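Local coordinates for protein phenol hydroxylase component phL (Pseudomonas stutzeri, PDB 3U52) that probably serves as the diiron-free beta-type subunit of a multicomponent phenol hydroxylase, supporting the catalytic alpha-type subunit that carries out aromatic hydroxylation, at residues W70-Y81 with T145-Y155; Q92-E103 with Y166-I174. All blocks are in the same frame, centred on the assembly; numbering follows the deposited sequence.

Contact 1 (W70-Y81 with T145-Y155)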
loop_
_atom_site.group_PDB
_atom_site.type_symbol
_atom_site.label_atom_id
_atom_site.label_comp_id
_atom_site.label_asym_id
_atom_site.label_seq_id
_atom_site.Cartn_x
_atom_site.Cartn_y
_atom_site.Cartn_z
ATOM N N TRP D 70 14.980 -5.572 31.583
ATOM C CA TRP D 70 15.788 -5.200 30.394
ATOM C C TRP D 70 15.051 -4.347 29.326
ATOM O O TRP D 70 15.689 -3.664 28.519
ATOM C CB TRP D 70 16.435 -6.420 29.743
ATOM C CG TRP D 70 17.785 -6.756 30.294
ATOM C CD1 TRP D 70 18.106 -7.833 31.089
ATOM C CD2 TRP D 70 19.011 -6.019 30.097
ATOM N NE1 TRP D 70 19.455 -7.804 31.396
ATOM C CE2 TRP D 70 20.032 -6.709 30.805
ATOM C CE3 TRP D 70 19.337 -4.829 29.416
ATOM C CZ2 TRP D 70 21.360 -6.255 30.844
ATOM C CZ3 TRP D 70 20.656 -4.384 29.436
ATOM C CH2 TRP D 70 21.659 -5.099 30.166
ATOM N N CYS D 71 13.715 -4.432 29.297
ATOM C CA CYS D 71 12.860 -3.492 28.526
ATOM C C CYS D 71 12.865 -2.035 29.001
ATOM O O CYS D 71 12.258 -1.190 28.351
ATOM C CB CYS D 71 11.419 -3.963 28.503
ATOM S SG CYS D 71 11.309 -5.533 27.751
ATOM N N ALA D 72 13.520 -1.737 30.128
ATOM C CA ALA D 72 13.892 -0.360 30.434
ATOM C C ALA D 72 14.765 0.221 29.304
ATOM O O ALA D 72 14.777 1.442 29.075
ATOM C CB ALA D 72 14.672 -0.288 31.748
ATOM N N VAL D 73 15.533 -0.626 28.631
ATOM C CA VAL D 73 16.346 -0.145 27.517
ATOM C C VAL D 73 15.460 -0.171 26.281
ATOM O O VAL D 73 15.029 -1.244 25.852
ATOM C CB VAL D 73 17.629 -0.982 27.313
ATOM C CG1 VAL D 73 18.288 -0.641 25.989
ATOM C CG2 VAL D 73 18.614 -0.769 28.474
ATOM N N SER D 74 15.148 1.011 25.754
ATOM C CA SER D 74 14.256 1.160 24.603
ATOM C C SER D 74 14.906 2.097 23.591
ATOM O O SER D 74 15.795 2.868 23.936
ATOM C CB SER D 74 12.905 1.741 25.014
ATOM O OG SER D 74 12.257 0.866 25.937
ATOM N N ASP D 75 14.428 2.046 22.358
ATOM C CA ASP D 75 15.060 2.749 21.250
ATOM C C ASP D 75 14.343 4.102 21.067
ATOM O O ASP D 75 13.138 4.123 20.800
ATOM C CB ASP D 75 14.957 1.904 19.976
ATOM C CG ASP D 75 15.706 2.525 18.788
ATOM O OD1 ASP D 75 16.290 3.606 18.943
ATOM O OD2 ASP D 75 15.707 1.952 17.692
ATOM N N PRO D 76 15.075 5.227 21.236
ATOM C CA PRO D 76 14.543 6.568 20.945
ATOM C C PRO D 76 14.079 6.759 19.489
ATOM O O PRO D 76 13.165 7.551 19.257
ATOM C CB PRO D 76 15.722 7.521 21.267
ATOM C CG PRO D 76 16.705 6.701 22.065
ATOM C CD PRO D 76 16.466 5.248 21.721
ATOM N N ARG D 77 14.706 6.079 18.525
ATOM C CA ARG D 77 14.316 6.114 17.112
ATOM C C ARG D 77 13.020 5.293 16.839
ATOM O O ARG D 77 12.403 5.433 15.790
ATOM C CB ARG D 77 15.469 5.571 16.242
ATOM C CG ARG D 77 16.828 6.263 16.403
ATOM C CD ARG D 77 17.931 5.331 15.853
ATOM N NE ARG D 77 17.849 3.968 16.401
ATOM C CZ ARG D 77 18.517 2.908 15.931
ATOM N NH1 ARG D 77 19.392 3.056 14.969
ATOM N NH2 ARG D 77 18.336 1.701 16.464
ATOM N N GLN D 78 12.636 4.425 17.780
ATOM C CA GLN D 78 11.458 3.530 17.619
ATOM C C GLN D 78 11.517 2.626 16.368
ATOM O O GLN D 78 10.523 2.417 15.667
ATOM C CB GLN D 78 10.183 4.359 17.658
ATOM C CG GLN D 78 10.191 5.316 18.840
ATOM C CD GLN D 78 9.616 4.732 20.072
ATOM O OE1 GLN D 78 10.361 4.390 21.033
ATOM N NE2 GLN D 78 8.288 4.608 20.099
ATOM N N PHE D 79 12.699 2.091 16.091
ATOM C CA PHE D 79 12.893 1.239 14.953
ATOM C C PHE D 79 12.354 -0.177 15.242
ATOM O O PHE D 79 12.928 -0.926 16.006
ATOM C CB PHE D 79 14.383 1.154 14.592
ATOM C CG PHE D 79 14.914 2.297 13.771
ATOM C CD1 PHE D 79 16.252 2.279 13.356
ATOM C CD2 PHE D 79 14.132 3.384 13.402
ATOM C CE1 PHE D 79 16.781 3.344 12.588
ATOM C CE2 PHE D 79 14.664 4.452 12.645
ATOM C CZ PHE D 79 15.967 4.427 12.213
ATOM N N TYR D 80 11.252 -0.529 14.599
ATOM C CA TYR D 80 10.920 -1.930 14.340
ATOM C C TYR D 80 11.419 -2.140 12.937
ATOM O O TYR D 80 11.923 -1.171 12.314
ATOM C CB TYR D 80 9.425 -2.212 14.529
ATOM C CG TYR D 80 8.543 -1.327 13.685
ATOM C CD1 TYR D 80 8.016 -1.793 12.500
ATOM C CD2 TYR D 80 8.252 -0.039 14.069
ATOM C CE1 TYR D 80 7.239 -0.988 11.690
ATOM C CE2 TYR D 80 7.461 0.765 13.279
ATOM C CZ TYR D 80 6.966 0.279 12.078
ATOM O OH TYR D 80 6.176 1.067 11.255
ATOM N N TYR D 81 11.288 -3.358 12.399
ATOM C CA TYR D 81 11.924 -3.692 11.128
ATOM C C TYR D 81 11.555 -2.718 9.993
ATOM O O TYR D 81 12.424 -2.248 9.280
ATOM C CB TYR D 81 11.591 -5.120 10.692
ATOM C CG TYR D 81 12.208 -5.502 9.391
ATOM C CD1 TYR D 81 13.462 -6.124 9.344
ATOM C CD2 TYR D 81 11.545 -5.269 8.185
ATOM C CE1 TYR D 81 14.022 -6.510 8.149
ATOM C CE2 TYR D 81 12.117 -5.674 6.959
ATOM C CZ TYR D 81 13.348 -6.285 6.969
ATOM O OH TYR D 81 13.895 -6.697 5.799
ATOM N N THR D 145 18.629 -10.851 25.993
ATOM C CA THR D 145 17.314 -11.494 26.153
ATOM C C THR D 145 16.130 -10.607 25.645
ATOM O O THR D 145 15.195 -11.110 25.039
ATOM C CB THR D 145 17.065 -12.003 27.612
ATOM O OG1 THR D 145 17.333 -10.938 28.525
ATOM C CG2 THR D 145 17.988 -13.164 27.938
ATOM N N ALA D 146 16.188 -9.308 25.873
ATOM C CA ALA D 146 15.065 -8.431 25.535
ATOM C C ALA D 146 15.065 -8.145 24.033
ATOM O O ALA D 146 16.110 -7.856 23.439
ATOM C CB ALA D 146 15.188 -7.154 26.316
ATOM N N THR D 147 13.898 -8.241 23.409
ATOM C CA THR D 147 13.740 -7.887 21.967
ATOM C C THR D 147 14.172 -6.462 21.663
ATOM O O THR D 147 14.783 -6.240 20.647
ATOM C CB THR D 147 12.314 -8.168 21.442
ATOM O OG1 THR D 147 12.128 -9.575 21.495
ATOM C CG2 THR D 147 12.144 -7.704 19.979
ATOM N N THR D 148 13.914 -5.527 22.578
ATOM C CA THR D 148 14.295 -4.117 22.404
ATOM C C THR D 148 15.805 -4.008 22.288
ATOM O O THR D 148 16.311 -3.183 21.537
ATOM C CB THR D 148 13.826 -3.193 23.574
ATOM O OG1 THR D 148 14.284 -3.725 24.827
ATOM C CG2 THR D 148 12.306 -3.043 23.640
ATOM N N VAL D 149 16.530 -4.850 23.032
ATOM C CA VAL D 149 18.000 -4.806 22.996
ATOM C C VAL D 149 18.553 -5.606 21.826
ATOM O O VAL D 149 19.387 -5.103 21.088
ATOM C CB VAL D 149 18.574 -5.311 24.337
ATOM C CG1 VAL D 149 20.107 -5.400 24.267
ATOM C CG2 VAL D 149 18.070 -4.394 25.494
ATOM N N SER D 150 18.088 -6.840 21.617
ATOM C CA SER D 150 18.647 -7.626 20.502
ATOM C C SER D 150 18.337 -7.013 19.099
ATOM O O SER D 150 19.174 -7.058 18.182
ATOM C CB SER D 150 18.189 -9.082 20.592
ATOM O OG SER D 150 16.751 -9.118 20.516
ATOM N N GLN D 151 17.152 -6.408 18.926
ATOM C CA GLN D 151 16.893 -5.828 17.602
ATOM C C GLN D 151 17.830 -4.651 17.335
ATOM O O GLN D 151 18.262 -4.473 16.240
ATOM C CB GLN D 151 15.420 -5.489 17.376
ATOM C CG GLN D 151 14.951 -4.211 17.989
ATOM C CD GLN D 151 13.465 -3.919 17.647
ATOM O OE1 GLN D 151 12.688 -3.475 18.505
ATOM N NE2 GLN D 151 13.103 -4.136 16.404
ATOM N N MET D 152 18.173 -3.860 18.343
ATOM C CA MET D 152 19.060 -2.701 18.085
ATOM C C MET D 152 20.426 -3.179 17.672
ATOM O O MET D 152 21.112 -2.563 16.877
ATOM C CB MET D 152 19.161 -1.847 19.347
ATOM C CG MET D 152 17.860 -1.096 19.696
ATOM S SD MET D 152 18.172 0.194 20.968
ATOM C CE MET D 152 18.624 -0.697 22.445
ATOM N N HIS D 153 20.840 -4.322 18.207
ATOM C CA HIS D 153 22.119 -4.918 17.783
ATOM C C HIS D 153 22.156 -5.611 16.402
ATOM O O HIS D 153 23.151 -5.488 15.692
ATOM C CB HIS D 153 22.664 -5.820 18.908
ATOM C CG HIS D 153 23.057 -5.042 20.108
ATOM N ND1 HIS D 153 22.172 -4.738 21.114
ATOM C CD2 HIS D 153 24.236 -4.469 20.451
ATOM C CE1 HIS D 153 22.787 -4.017 22.035
ATOM N NE2 HIS D 153 24.040 -3.848 21.663
ATOM N N ILE D 154 21.087 -6.296 15.987
ATOM C CA ILE D 154 21.091 -6.821 14.632
ATOM C C ILE D 154 21.052 -5.661 13.600
ATOM O O ILE D 154 21.746 -5.726 12.595
ATOM C CB ILE D 154 19.984 -7.883 14.327
ATOM C CG1 ILE D 154 20.257 -8.550 12.973
ATOM C CG2 ILE D 154 18.589 -7.243 14.248
ATOM C CD1 ILE D 154 20.920 -9.890 13.004
ATOM N N TYR D 155 20.258 -4.619 13.853
ATOM C CA TYR D 155 20.208 -3.453 12.938
ATOM C C TYR D 155 21.607 -2.819 12.806
ATOM O O TYR D 155 22.097 -2.571 11.705
ATOM C CB TYR D 155 19.205 -2.401 13.458
ATOM C CG TYR D 155 17.762 -2.890 13.494
ATOM C CD1 TYR D 155 16.836 -2.328 14.359
ATOM C CD2 TYR D 155 17.322 -3.913 12.619
ATOM C CE1 TYR D 155 15.505 -2.798 14.396
ATOM C CE2 TYR D 155 15.998 -4.373 12.650
ATOM C CZ TYR D 155 15.118 -3.783 13.538
ATOM O OH TYR D 155 13.838 -4.233 13.656
HETATM O O HOH W 1 20.292 -0.079 16.004
#

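Contact 2 (Q92-E103 with Y166-I174)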
loop_
_atom_site.group_PDB
_atom_site.type_symbol
_atom_site.label_atom_id
_atom_site.label_comp_id
_atom_site.label_asym_id
_atom_site.label_seq_id
_atom_site.Cartn_x
_atom_site.Cartn_y
_atom_site.Cartn_z
ATOM N N GLN D 92 20.458 5.075 1.544
ATOM C CA GLN D 92 21.251 4.432 0.464
ATOM C C GLN D 92 20.988 5.071 -0.898
ATOM O O GLN D 92 21.861 5.044 -1.776
ATOM C CB GLN D 92 21.115 2.875 0.408
ATOM C CG GLN D 92 19.760 2.320 -0.026
ATOM C CD GLN D 92 19.465 2.448 -1.543
ATOM O OE1 GLN D 92 20.284 2.112 -2.400
ATOM N NE2 GLN D 92 18.282 2.948 -1.862
ATOM N N GLU D 93 19.793 5.660 -1.058
ATOM C CA GLU D 93 19.465 6.375 -2.295
ATOM C C GLU D 93 20.504 7.451 -2.586
ATOM O O GLU D 93 21.049 7.491 -3.705
ATOM C CB GLU D 93 18.036 6.959 -2.304
ATOM C CG GLU D 93 17.701 7.679 -3.618
ATOM C CD GLU D 93 17.738 6.753 -4.849
ATOM O OE1 GLU D 93 18.303 7.158 -5.898
ATOM O OE2 GLU D 93 17.203 5.621 -4.760
ATOM N N SER D 94 20.804 8.269 -1.581
ATOM C CA SER D 94 21.779 9.338 -1.760
ATOM C C SER D 94 23.189 8.763 -1.904
ATOM O O SER D 94 24.007 9.317 -2.630
ATOM C CB SER D 94 21.747 10.296 -0.555
ATOM O OG SER D 94 20.533 11.023 -0.491
ATOM N N ALA D 95 23.492 7.670 -1.188
ATOM C CA ALA D 95 24.843 7.114 -1.235
ATOM C C ALA D 95 25.108 6.489 -2.584
ATOM O O ALA D 95 26.180 6.647 -3.108
ATOM C CB ALA D 95 25.056 6.110 -0.095
ATOM N N GLU D 96 24.128 5.810 -3.172
ATOM C CA GLU D 96 24.289 5.155 -4.486
ATOM C C GLU D 96 24.514 6.168 -5.601
ATOM O O GLU D 96 25.279 5.947 -6.513
ATOM C CB GLU D 96 23.075 4.309 -4.881
ATOM C CG GLU D 96 22.970 2.996 -4.100
ATOM C CD GLU D 96 24.274 2.194 -4.056
ATOM O OE1 GLU D 96 24.856 1.918 -5.132
ATOM O OE2 GLU D 96 24.688 1.824 -2.936
ATOM N N THR D 97 23.811 7.281 -5.491
ATOM C CA THR D 97 23.932 8.376 -6.450
ATOM C C THR D 97 25.296 9.078 -6.335
ATOM O O THR D 97 25.879 9.425 -7.343
ATOM C CB THR D 97 22.736 9.328 -6.232
ATOM O OG1 THR D 97 21.636 8.754 -6.956
ATOM C CG2 THR D 97 23.007 10.674 -6.758
ATOM N N SER D 98 25.809 9.232 -5.110
ATOM C CA SER D 98 27.165 9.810 -4.912
ATOM C C SER D 98 28.263 8.909 -5.451
ATOM O O SER D 98 29.203 9.389 -6.041
ATOM C CB SER D 98 27.404 10.149 -3.461
ATOM O OG SER D 98 26.449 11.107 -3.088
ATOM N N PHE D 99 28.132 7.593 -5.238
ATOM C CA PHE D 99 29.030 6.599 -5.866
ATOM C C PHE D 99 29.013 6.623 -7.394
ATOM O O PHE D 99 30.064 6.572 -8.026
ATOM C CB PHE D 99 28.780 5.156 -5.300
ATOM C CG PHE D 99 29.553 4.876 -4.058
ATOM C CD1 PHE D 99 29.107 5.334 -2.828
ATOM C CD2 PHE D 99 30.789 4.229 -4.138
ATOM C CE1 PHE D 99 29.852 5.130 -1.669
ATOM C CE2 PHE D 99 31.557 4.032 -2.989
ATOM C CZ PHE D 99 31.097 4.476 -1.756
ATOM N N GLY D 100 27.830 6.683 -7.991
ATOM C CA GLY D 100 27.716 6.756 -9.456
ATOM C C GLY D 100 28.364 8.015 -10.028
ATOM O O GLY D 100 29.023 7.950 -11.039
ATOM N N PHE D 101 28.160 9.145 -9.366
ATOM C CA PHE D 101 28.751 10.443 -9.716
ATOM C C PHE D 101 30.299 10.419 -9.660
ATOM O O PHE D 101 30.950 10.908 -10.555
ATOM C CB PHE D 101 28.178 11.448 -8.732
ATOM C CG PHE D 101 28.584 12.865 -8.956
ATOM C CD1 PHE D 101 27.842 13.694 -9.814
ATOM C CD2 PHE D 101 29.639 13.414 -8.243
ATOM C CE1 PHE D 101 28.183 15.039 -9.968
ATOM C CE2 PHE D 101 29.994 14.746 -8.402
ATOM C CZ PHE D 101 29.263 15.561 -9.248
ATOM N N CYS D 102 30.884 9.838 -8.609
ATOM C CA CYS D 102 32.344 9.769 -8.490
ATOM C C CYS D 102 32.921 8.812 -9.537
ATOM O O CYS D 102 33.952 9.092 -10.133
ATOM C CB CYS D 102 32.763 9.369 -7.076
ATOM S SG CYS D 102 32.327 10.606 -5.809
ATOM N N GLU D 103 32.221 7.704 -9.767
ATOM C CA GLU D 103 32.598 6.717 -10.748
ATOM C C GLU D 103 32.515 7.295 -12.179
ATOM O O GLU D 103 33.490 7.196 -12.915
ATOM C CB GLU D 103 31.758 5.432 -10.573
ATOM C CG GLU D 103 31.750 4.433 -11.738
ATOM C CD GLU D 103 33.015 3.604 -11.834
ATOM O OE1 GLU D 103 32.934 2.355 -11.717
ATOM O OE2 GLU D 103 34.100 4.200 -12.034
ATOM N N TYR D 166 30.456 -0.137 1.431
ATOM C CA TYR D 166 30.843 1.182 0.893
ATOM C C TYR D 166 32.362 1.445 0.850
ATOM O O TYR D 166 32.865 1.930 -0.170
ATOM C CB TYR D 166 30.171 2.304 1.680
ATOM C CG TYR D 166 28.714 2.419 1.312
ATOM C CD1 TYR D 166 27.740 2.634 2.278
ATOM C CD2 TYR D 166 28.319 2.330 -0.016
ATOM C CE1 TYR D 166 26.378 2.730 1.923
ATOM C CE2 TYR D 166 26.964 2.423 -0.389
ATOM C CZ TYR D 166 26.011 2.614 0.581
ATOM O OH TYR D 166 24.687 2.721 0.219
ATOM N N LEU D 167 33.068 1.133 1.943
ATOM C CA LEU D 167 34.538 1.336 2.015
ATOM C C LEU D 167 35.235 0.441 0.977
ATOM O O LEU D 167 36.125 0.892 0.250
ATOM C CB LEU D 167 35.068 1.087 3.446
ATOM C CG LEU D 167 34.753 2.068 4.579
ATOM C CD1 LEU D 167 34.994 1.416 5.959
ATOM C CD2 LEU D 167 35.515 3.387 4.438
ATOM N N SER D 168 34.816 -0.817 0.886
ATOM C CA SER D 168 35.207 -1.695 -0.213
ATOM C C SER D 168 35.050 -1.098 -1.617
ATOM O O SER D 168 35.935 -1.229 -2.489
ATOM C CB SER D 168 34.417 -2.982 -0.143
ATOM O OG SER D 168 34.664 -3.606 1.093
ATOM N N ARG D 169 33.897 -0.476 -1.869
ATOM C CA ARG D 169 33.622 0.067 -3.182
ATOM C C ARG D 169 34.492 1.251 -3.552
ATOM O O ARG D 169 34.766 1.490 -4.721
ATOM C CB ARG D 169 32.158 0.477 -3.266
ATOM C CG ARG D 169 31.260 -0.735 -3.488
ATOM C CD ARG D 169 30.180 -0.273 -4.399
ATOM N NE ARG D 169 28.978 -0.193 -3.647
ATOM C CZ ARG D 169 27.930 0.567 -3.927
ATOM N NH1 ARG D 169 27.917 1.440 -4.941
ATOM N NH2 ARG D 169 26.899 0.452 -3.119
ATOM N N ILE D 170 34.912 2.006 -2.566
ATOM C CA ILE D 170 35.885 3.065 -2.819
ATOM C C ILE D 170 37.140 2.443 -3.435
ATOM O O ILE D 170 37.680 2.945 -4.428
ATOM C CB ILE D 170 36.253 3.770 -1.508
ATOM C CG1 ILE D 170 35.050 4.594 -1.006
ATOM C CG2 ILE D 170 37.522 4.594 -1.700
ATOM C CD1 ILE D 170 35.323 5.369 0.242
ATOM N N ALA D 171 37.595 1.324 -2.874
ATOM C CA ALA D 171 38.780 0.666 -3.408
ATOM C C ALA D 171 38.516 0.145 -4.794
ATOM O O ALA D 171 39.383 0.268 -5.671
ATOM C CB ALA D 171 39.226 -0.434 -2.502
ATOM N N LEU D 172 37.320 -0.424 -5.012
ATOM C CA LEU D 172 36.930 -0.913 -6.319
ATOM C C LEU D 172 36.844 0.207 -7.341
ATOM O O LEU D 172 37.105 -0.006 -8.530
ATOM C CB LEU D 172 35.598 -1.676 -6.254
ATOM C CG LEU D 172 35.760 -3.053 -5.617
ATOM C CD1 LEU D 172 34.417 -3.784 -5.475
ATOM C CD2 LEU D 172 36.779 -3.942 -6.402
ATOM N N MET D 173 36.468 1.392 -6.880
ATOM C CA MET D 173 36.443 2.538 -7.746
ATOM C C MET D 173 37.867 2.848 -8.161
ATOM O O MET D 173 38.118 3.065 -9.323
ATOM C CB MET D 173 35.830 3.749 -7.033
ATOM C CG MET D 173 35.282 4.725 -8.017
ATOM S SD MET D 173 34.484 6.126 -7.263
ATOM C CE MET D 173 33.203 5.323 -6.296
ATOM N N ILE D 174 38.799 2.856 -7.201
ATOM C CA ILE D 174 40.209 3.157 -7.470
ATOM C C ILE D 174 40.882 2.172 -8.411
ATOM O O ILE D 174 41.713 2.598 -9.228
ATOM C CB ILE D 174 41.023 3.253 -6.160
ATOM C CG1 ILE D 174 40.623 4.509 -5.399
ATOM C CG2 ILE D 174 42.535 3.196 -6.451
ATOM C CD1 ILE D 174 41.123 4.582 -3.968
HETATM O O HOH W 2 36.457 3.019 -11.391
#

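Contact 1 (W70-Y81 with T145-Y155)
Loop 70-81 runs along the opening turns of helix 147-155: the CA atoms of Trp70 and Ala146 are 5.9 Å apart where it starts, and those of Tyr80 and Gln151 are 7.8 Å apart where it leaves. A hydrogen bond ties the two segments. Thr148 OG1 donates to Val73 O over 2.8 Å, arriving almost head-on at a C=O...donor angle of 175°; OG1 lies between the backbone N and the carbonyl carbon (chi1 54°), which directs it at the loop. Apolar groups flank this bond. The Trp70 CB lies on the Ala146 methyl, and Val73 packs on Val149. Val73 CG1 is also 3.6 Å from Met152 CE. The bent end of Met152 brings SD to 3.8 Å from Asp75 CB, the two side chains passing in opposite directions. Asp75 in turn holds Arg77 side-on: NE reaches the syn lone pair of Asp75 OD1 at 3.0 Å, nearly straight at 171°, and NH2 bonds to OD2. Arg77 NH2 continues through a water to Met152 O, and its NH1 forms a salt bridge with Glu259, tying the loop to helix 251-274. At the far end Tyr155 turns its ring edge to Phe79 O, with CE1 3.6 Å away. Tyr81 N is hydrogen-bonded to a polar side chain of another protein chain. Asp75 OD1 also accepts from Arg77 N, an Asx turn within the type I turn Asp75-Gln78; it shapes the bend just before helix 81-105, while the segment keeps running in the direction of helix 147-175.

Contact 2 (Q92-E103 with Y166-I174)
The side chain of Glu96 has CG beside its backbone N and bends at chi2 (-49°); that of Arg169 bends at chi2 and chi3, which brings their ends together. Carboxylate and guanidinium meet edge to edge, their planes 32° apart. The grip is end-on, with Arg169 NH2 on the syn lone pair of Glu96 OE2 at 2.6 Å and NH1 reaching OE1 at 3.1 Å. From the anti side, Tyr166 OH gives OE2 a second, longer hydrogen bond of 3.3 Å, which together with the arginine grip probably limits rotation of the carboxylate. An acidic side chain of another protein lies near OE2, and the arginine probably offsets that repulsion. Beneath the ion pair, Phe99 is a knob in a hole formed by Tyr166, Arg169, Ile170 and Met173. Arg169 CZ stands over its face, 4.9 Å from the ring centroid, a cation-pi geometry. The Tyr166 ring lies nearly parallel but slid aside, the centroids 5.3 Å apart. Met173 CE touches Phe99 CD2 at 3.4 Å, and its SD rests on Cys102 CB. The two helical segments run nearly parallel, 16° between their directions and 11.0 Å between axes, a gap that these long side chains span. Leu249 of helix 246-249 packs on Phe99, Phe252 of helix 251-274 meets the Tyr166 ring, and Ser94 and Thr97 turn to the second copy of this subunit.

Overall arrangement
After helices 18-24 and 31-36 the chain passes through loop 70-81, then enters helix 81-105, whose later turns supply segment 92-103. Some forty residues on, mostly helical and including helices 113-122 and 126-143, it reaches helix 147-175, where 145-155 and then 166-174 follow in the same order. Each contact thus closes a loop of just over sixty residues, and the two loops cross instead of nesting. Contact 1 ties the loop leading into helix 81-105 to the start of helix 147-175; of the two, it is contact 2 that pairs these helices along their lengths. The contact centres are 30 Å apart and the nearest atoms about 12 Å apart.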